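Local coordinates for uncharacterized protein (Photobacterium profundum, PDB 3R87) that is a hotdog-fold thioesterase of the 4-hydroxybenzoyl-CoA thioesterase family, probably hydrolysing acyl thioesters, at residues H26-F29 / L30-F33; V40-S43 / D44-A47; L46-L49 / W50-G54. All blocks are in the same frame, centred on the assembly; numbering follows the deposited sequence. Where two conformers were deposited one is given.

Contact 1 of 3, residues H26-F29 / L30-F33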
loop_
_atom_site.group_PDB
_atom_site.type_symbol
_atom_site.label_atom_id
_atom_site.label_comp_id
_atom_site.label_asym_id
_atom_site.label_seq_id
_atom_site.Cartn_x
_atom_site.Cartn_y
_atom_site.Cartn_z
ATOM N N HIS A 26 0.134 -7.400 -8.243
ATOM C CA HIS A 26 -0.086 -6.693 -9.517
ATOM C C HIS A 26 -0.538 -5.260 -9.413
ATOM O O HIS A 26 -0.146 -4.449 -10.273
ATOM C CB HIS A 26 -0.947 -7.521 -10.478
ATOM C CG HIS A 26 -2.395 -7.616 -10.081
ATOM N ND1 HIS A 26 -2.861 -8.570 -9.218
ATOM C CD2 HIS A 26 -3.466 -6.842 -10.399
ATOM C CE1 HIS A 26 -4.163 -8.345 -9.021
ATOM N NE2 HIS A 26 -4.587 -7.304 -9.692
ATOM N N PRO A 27 -1.383 -4.837 -8.443
ATOM C CA PRO A 27 -1.766 -3.429 -8.394
ATOM C C PRO A 27 -0.596 -2.494 -8.243
ATOM O O PRO A 27 -0.638 -1.310 -8.630
ATOM C CB PRO A 27 -2.714 -3.337 -7.218
ATOM C CG PRO A 27 -3.311 -4.723 -7.166
ATOM C CD PRO A 27 -2.136 -5.639 -7.444
ATOM N N ASN A 28 0.523 -2.994 -7.688
ATOM C CA ASN A 28 1.670 -2.110 -7.473
ATOM C C ASN A 28 2.260 -1.593 -8.775
ATOM O O ASN A 28 2.877 -0.529 -8.769
ATOM C CB ASN A 28 2.747 -2.857 -6.674
ATOM C CG ASN A 28 2.286 -3.137 -5.259
ATOM O OD1 ASN A 28 1.415 -2.439 -4.735
ATOM N ND2 ASN A 28 2.821 -4.164 -4.646
ATOM N N PHE A 29 2.093 -2.319 -9.892
ATOM C CA PHE A 29 2.660 -1.821 -11.133
ATOM C C PHE A 29 2.086 -0.480 -11.525
ATOM O O PHE A 29 2.799 0.360 -12.123
ATOM C CB PHE A 29 2.522 -2.860 -12.241
ATOM C CG PHE A 29 3.301 -4.096 -11.996
ATOM C CD1 PHE A 29 4.708 -4.074 -11.935
ATOM C CD2 PHE A 29 2.682 -5.317 -11.792
ATOM C CE1 PHE A 29 5.432 -5.207 -11.759
ATOM C CE2 PHE A 29 3.410 -6.478 -11.611
ATOM C CZ PHE A 29 4.807 -6.447 -11.604
ATOM N N LEU A 30 0.797 -0.226 -11.255
ATOM C CA LEU A 30 0.261 1.082 -11.562
ATOM C C LEU A 30 0.863 2.172 -10.719
ATOM O O LEU A 30 0.957 3.328 -11.160
ATOM C CB LEU A 30 -1.268 1.156 -11.499
ATOM C CG LEU A 30 -2.039 0.689 -12.733
ATOM C CD1 LEU A 30 -3.480 0.411 -12.171
ATOM C CD2 LEU A 30 -1.887 1.630 -13.928
ATOM N N LYS A 31 1.302 1.835 -9.486
ATOM C CA LYS A 31 2.040 2.824 -8.686
ATOM C C LYS A 31 3.356 3.208 -9.393
ATOM O O LYS A 31 3.719 4.389 -9.443
ATOM C CB LYS A 31 2.369 2.259 -7.290
ATOM C CG LYS A 31 1.168 1.940 -6.481
ATOM C CD LYS A 31 1.530 1.326 -5.137
ATOM C CE LYS A 31 0.248 0.998 -4.330
ATOM N NZ LYS A 31 0.477 0.895 -2.838
ATOM N N TYR A 32 4.082 2.182 -9.874
ATOM C CA TYR A 32 5.358 2.464 -10.507
ATOM C C TYR A 32 5.152 3.311 -11.765
ATOM O O TYR A 32 5.950 4.195 -12.048
ATOM C CB TYR A 32 6.051 1.171 -10.905
ATOM C CG TYR A 32 6.202 0.149 -9.772
ATOM C CD1 TYR A 32 6.201 0.500 -8.412
ATOM C CD2 TYR A 32 6.297 -1.188 -10.109
ATOM C CE1 TYR A 32 6.247 -0.491 -7.446
ATOM C CE2 TYR A 32 6.357 -2.190 -9.144
ATOM C CZ TYR A 32 6.302 -1.814 -7.798
ATOM O OH TYR A 32 6.287 -2.817 -6.877
ATOM N N PHE A 33 4.069 3.030 -12.513
ATOM C CA PHE A 33 3.765 3.818 -13.679
ATOM C C PHE A 33 3.476 5.260 -13.303
ATOM O O PHE A 33 3.878 6.180 -14.005
ATOM C CB PHE A 33 2.643 3.206 -14.468
ATOM C CG PHE A 33 2.955 1.928 -15.191
ATOM C CD1 PHE A 33 4.252 1.464 -15.389
ATOM C CD2 PHE A 33 1.931 1.185 -15.763
ATOM C CE1 PHE A 33 4.533 0.347 -16.137
ATOM C CE2 PHE A 33 2.220 0.037 -16.515
ATOM C CZ PHE A 33 3.510 -0.391 -16.694
HETATM O O HOH W 1 -1.413 -2.291 -11.544
#
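The ring of Tyr32 carries the carbonyl oxygen of Asn28 over the centre of one face, 3.4 Å above its plane, while the ring of Phe29 meets it obliquely from one side. This is the first turn of helix 28-41, the long helix that the sheet of the hotdog fold wraps around. Phe29 and Tyr32 stand with their planes at 90°, and the closest atoms are Phe29 CD1 and Tyr32 CE2, 3.7 Å apart. A second carbonyl faces a ring one residue on: Phe29 O lies over a face of Phe33, 3.4 Å from Phe33 CG. Tyr32 and Phe33 both place CG beside the backbone N (chi1 -53° and -70°), which turns each ring back over the preceding turn. The same two oxygens accept the helical bonds, Asn28 O from Tyr32 N at 3.2 Å and Phe29 O from Phe33 N at 3.0 Å.

Beyond the turn, Phe29 and Phe33 press on Val96 and Val106 of the sheet; Tyr32 OH is hydrogen-bonded to the carboxylate of Asp17 and Asn28 ND2 to the backbone oxygen of the same residue. Leu30 packs on Pro27 of the second subunit. The extended chain of Lys31 runs alongside Asn28, its CE 3.7 Å from Asn28 OD1. At the helix start a water bridges the turn, donating to His26 O at 2.8 Å and accepting from Leu30 N at 3.0 Å.

Contact 2 of 3, residues V40-S43 / D44-A47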
loop_
_atom_site.group_PDB
_atom_site.type_symbol
_atom_site.label_atom_id
_atom_site.label_comp_id
_atom_site.label_asym_id
_atom_site.label_seq_id
_atom_site.Cartn_x
_atom_site.Cartn_y
_atom_site.Cartn_z
ATOM N N VAL A 40 8.562 12.258 -15.820
ATOM C CA VAL A 40 8.471 12.884 -17.141
ATOM C C VAL A 40 7.980 14.309 -16.991
ATOM O O VAL A 40 8.519 15.249 -17.619
ATOM C CB VAL A 40 7.609 12.081 -18.088
ATOM C CG1 VAL A 40 7.391 12.828 -19.394
ATOM C CG2 VAL A 40 8.182 10.733 -18.338
ATOM N N ILE A 41 6.944 14.513 -16.188
ATOM C CA ILE A 41 6.296 15.801 -16.051
ATOM C C ILE A 41 7.107 16.820 -15.243
ATOM O O ILE A 41 7.146 17.996 -15.582
ATOM C CB ILE A 41 4.897 15.610 -15.420
ATOM C CG1 ILE A 41 3.964 14.825 -16.353
ATOM C CG2 ILE A 41 4.296 16.980 -15.023
ATOM C CD1 ILE A 41 2.756 14.268 -15.635
ATOM N N ASP A 42 7.780 16.336 -14.202
ATOM C CA ASP A 42 8.494 17.050 -13.158
ATOM C C ASP A 42 7.559 17.156 -11.961
ATOM O O ASP A 42 6.540 17.890 -11.973
ATOM C CB ASP A 42 8.994 18.444 -13.577
ATOM C CG ASP A 42 9.918 19.050 -12.556
ATOM O OD1 ASP A 42 10.717 19.857 -12.991
ATOM O OD2 ASP A 42 9.744 18.934 -11.420
ATOM N N SER A 43 7.891 16.451 -10.882
ATOM C CA SER A 43 7.024 16.427 -9.731
ATOM C C SER A 43 6.898 17.794 -9.065
ATOM O O SER A 43 5.877 18.083 -8.473
ATOM C CB SER A 43 7.597 15.388 -8.733
ATOM O OG SER A 43 8.990 15.569 -8.548
ATOM N N ASP A 44 7.937 18.647 -9.144
ATOM C CA ASP A 44 7.817 19.947 -8.576
ATOM C C ASP A 44 6.766 20.789 -9.267
ATOM O O ASP A 44 6.061 21.580 -8.665
ATOM C CB ASP A 44 9.179 20.707 -8.653
ATOM C CG ASP A 44 10.151 20.271 -7.619
ATOM O OD1 ASP A 44 9.784 19.635 -6.594
ATOM O OD2 ASP A 44 11.315 20.690 -7.730
ATOM N N LYS A 45 6.679 20.608 -10.593
ATOM C CA LYS A 45 5.621 21.298 -11.361
ATOM C C LYS A 45 4.267 20.789 -11.028
ATOM O O LYS A 45 3.320 21.538 -10.953
ATOM C CB LYS A 45 5.850 21.169 -12.850
ATOM C CG LYS A 45 7.145 21.858 -13.294
ATOM C CD LYS A 45 7.114 22.216 -14.609
ATOM C CE LYS A 45 8.370 23.094 -14.848
ATOM N NZ LYS A 45 8.180 24.581 -14.660
ATOM N N LEU A 46 4.135 19.456 -10.778
ATOM C CA LEU A 46 2.857 18.928 -10.335
ATOM C C LEU A 46 2.474 19.517 -8.957
ATOM O O LEU A 46 1.328 19.839 -8.746
ATOM C CB LEU A 46 2.940 17.409 -10.210
ATOM C CG LEU A 46 3.010 16.680 -11.497
ATOM C CD1 LEU A 46 3.225 15.185 -11.240
ATOM C CD2 LEU A 46 1.809 16.915 -12.406
ATOM N N ALA A 47 3.428 19.621 -8.025
ATOM C CA ALA A 47 3.112 20.140 -6.725
ATOM C C ALA A 47 2.708 21.627 -6.858
ATOM O O ALA A 47 1.777 21.998 -6.135
ATOM C CB ALA A 47 4.300 19.988 -5.812
HETATM O O HOH W 2 9.895 17.034 -6.465
#
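Ile41 and Leu46 cross at about a right angle, Ile41 CG2 lying 3.6 Å from Leu46 CD2, and this apolar touch closes the inner side of the corner between helices 28-41 and 43-53. Asp42 makes the corner: with positive phi it leaves the first helix and at once serves as N-cap of the second. Its CG stands anti to the backbone N (chi1 -170°), carrying the carboxylate forward until OD2 accepts from Asp44 N at 2.9 Å, met nearly along its C-O axis although the bond is far from straight (134° at the hydrogen). The side chain of Asp44 crosses that of Asp42 obliquely, with the carboxylate planes 37° apart and the two OD2 atoms 4.4 Å from each other. Lys45 slants past Asp42 with its methylenes, Lys45 CG being 3.9 Å from Asp42 CB. Farther out the lysine bends at chi4, and its NZ forms a salt bridge with Asp127, a magnesium ligand in a structure of this protein, tying the start of helix 43-53 to that residue. Water 2 accepts from Ser43 OG at 2.7 Å and donates to Asp44 OD1 at 2.6 Å.

Leu46 N donates to Asp42 O at 3.1 Å, so the cap residue accepts through its backbone as well as its side chain. Two carboxylates at the start of a helix would be favoured by its dipole, which may offset their mutual repulsion.

Contact 3 of 3, residues L46-L49 / W50-G54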
loop_
_atom_site.group_PDB
_atom_site.type_symbol
_atom_site.label_atom_id
_atom_site.label_comp_id
_atom_site.label_asym_id
_atom_site.label_seq_id
_atom_site.Cartn_x
_atom_site.Cartn_y
_atom_site.Cartn_z
ATOM N N LEU A 46 4.135 19.456 -10.778
ATOM C CA LEU A 46 2.857 18.928 -10.335
ATOM C C LEU A 46 2.474 19.517 -8.957
ATOM O O LEU A 46 1.328 19.839 -8.746
ATOM C CB LEU A 46 2.940 17.409 -10.210
ATOM C CG LEU A 46 3.010 16.680 -11.497
ATOM C CD1 LEU A 46 3.225 15.185 -11.240
ATOM C CD2 LEU A 46 1.809 16.915 -12.406
ATOM N N ALA A 47 3.428 19.621 -8.025
ATOM C CA ALA A 47 3.112 20.140 -6.725
ATOM C C ALA A 47 2.708 21.627 -6.858
ATOM O O ALA A 47 1.777 21.998 -6.135
ATOM C CB ALA A 47 4.300 19.988 -5.812
ATOM N N THR A 48 3.451 22.413 -7.636
ATOM C CA THR A 48 3.110 23.863 -7.820
ATOM C C THR A 48 1.750 23.982 -8.478
ATOM O O THR A 48 0.939 24.829 -8.057
ATOM C CB THR A 48 4.198 24.524 -8.671
ATOM O OG1 THR A 48 5.487 24.440 -7.982
ATOM C CG2 THR A 48 3.853 25.974 -8.975
ATOM N N LEU A 49 1.481 23.175 -9.480
ATOM C CA LEU A 49 0.175 23.275 -10.194
ATOM C C LEU A 49 -0.986 22.990 -9.203
ATOM O O LEU A 49 -1.994 23.657 -9.188
ATOM C CB LEU A 49 0.165 22.324 -11.388
ATOM C CG LEU A 49 -1.139 22.265 -12.230
ATOM C CD1 LEU A 49 -1.340 23.598 -12.995
ATOM C CD2 LEU A 49 -1.153 21.123 -13.181
ATOM N N TRP A 50 -0.797 21.951 -8.352
ATOM C CA TRP A 50 -1.870 21.607 -7.380
ATOM C C TRP A 50 -1.925 22.700 -6.251
ATOM O O TRP A 50 -3.050 23.145 -5.960
ATOM C CB TRP A 50 -1.457 20.279 -6.774
ATOM C CG TRP A 50 -2.407 19.917 -5.638
ATOM C CD1 TRP A 50 -2.150 19.955 -4.281
ATOM C CD2 TRP A 50 -3.742 19.473 -5.793
ATOM N NE1 TRP A 50 -3.268 19.692 -3.619
ATOM C CE2 TRP A 50 -4.277 19.307 -4.482
ATOM C CE3 TRP A 50 -4.587 19.213 -6.901
ATOM C CZ2 TRP A 50 -5.607 18.900 -4.239
ATOM C CZ3 TRP A 50 -5.959 18.797 -6.652
ATOM C CH2 TRP A 50 -6.417 18.656 -5.320
ATOM N N ASN A 51 -0.806 23.117 -5.691
ATOM C CA ASN A 51 -0.796 24.094 -4.614
ATOM C C ASN A 51 -1.368 25.438 -5.075
ATOM O O ASN A 51 -2.156 26.058 -4.363
ATOM C CB ASN A 51 0.637 24.283 -4.028
ATOM C CG ASN A 51 1.150 23.037 -3.318
ATOM O OD1 ASN A 51 0.367 22.153 -2.906
ATOM N ND2 ASN A 51 2.477 22.941 -3.164
ATOM N N ASP A 52 -0.962 25.889 -6.259
ATOM C CA ASP A 52 -1.308 27.229 -6.755
ATOM C C ASP A 52 -2.577 27.312 -7.556
ATOM O O ASP A 52 -3.190 28.372 -7.592
ATOM C CB ASP A 52 -0.214 27.847 -7.663
ATOM C CG ASP A 52 1.077 28.084 -6.956
ATOM O OD1 ASP A 52 1.139 27.897 -5.721
ATOM O OD2 ASP A 52 2.074 28.455 -7.643
ATOM N N HIS A 53 -2.962 26.265 -8.230
ATOM C CA HIS A 53 -4.106 26.325 -9.136
ATOM C C HIS A 53 -5.097 25.249 -8.831
ATOM O O HIS A 53 -6.188 25.310 -9.457
ATOM C CB HIS A 53 -3.694 26.291 -10.650
ATOM C CG HIS A 53 -2.736 27.373 -10.977
ATOM N ND1 HIS A 53 -3.150 28.673 -11.225
ATOM C CD2 HIS A 53 -1.385 27.402 -10.925
ATOM C CE1 HIS A 53 -2.087 29.437 -11.392
ATOM N NE2 HIS A 53 -1.005 28.693 -11.214
ATOM N N GLY A 54 -4.814 24.290 -7.933
ATOM C CA GLY A 54 -5.810 23.184 -7.617
ATOM C C GLY A 54 -6.114 22.307 -8.812
ATOM O O GLY A 54 -7.233 21.748 -8.900
#
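Four backbone hydrogen bonds join residues 46-49 to 50-53 and carry helix 43-53 to its end. Trp50 N donates to Leu46 O; Asn51 N to Ala47 O and Asp52 N to Thr48 O are both 2.8 Å. The last, His53 N to Leu49 O, 2.9 Å, is less straight (141° at the hydrogen), and its donor sits above the carbonyl plane of Leu49. Gly54 N still donates to Trp50 O, and Gly54 is the first residue to leave the helix, with positive phi.

Among side chains, Thr48 and Asp52 run alongside each other in the same direction, with Thr48 CG2 3.3 Å from Asp52 OD2. The methyl meets the acid because CG2 stands anti to the backbone N, while OG1 (chi1 -62°) turns back to bond with Asp44 O. Asn51 folds its amide over the preceding turn, putting CG 3.1 Å from Ala47 O. Leu49 O also lies near the plane of the His53 ring, at its edge. His53 is a magnesium ligand in a structure of this protein, though no metal is bound to this chain here.

Ring packing is supplied by Trp50: Gly54 CA is 4.2 Å above one face, toward the rim, and His20 of the second subunit meets the indole edge-to-face. On the buried side, Leu46 and Leu49 rest on Phe57 of strand 56-66; Leu46 also reaches Glu38 and Ile41 of helix 28-41, and Phe72 of the third subunit.

Overall arrangement
The three contacts follow the chain through two consecutive helices. Contact 1 opens helix 28-41 and contact 2 turns its end into helix 43-53, their centres about 19 Å apart with the middle of the chain between them. Contact 3 finishes that second helix; it shares Leu46 and Ala47 with contact 2, and the two centres lie about 9 Å apart. Contacts 1 and 3 are farthest from each other, about 24 Å between centres. Of the magnesium ligands known for this protein, His53 is in contact 3 and Asp127 lies beside Lys45 of contact 2, their side chains about 3 Å apart. Contact 1 lies away from these sites, buried between the sheet and the second subunit.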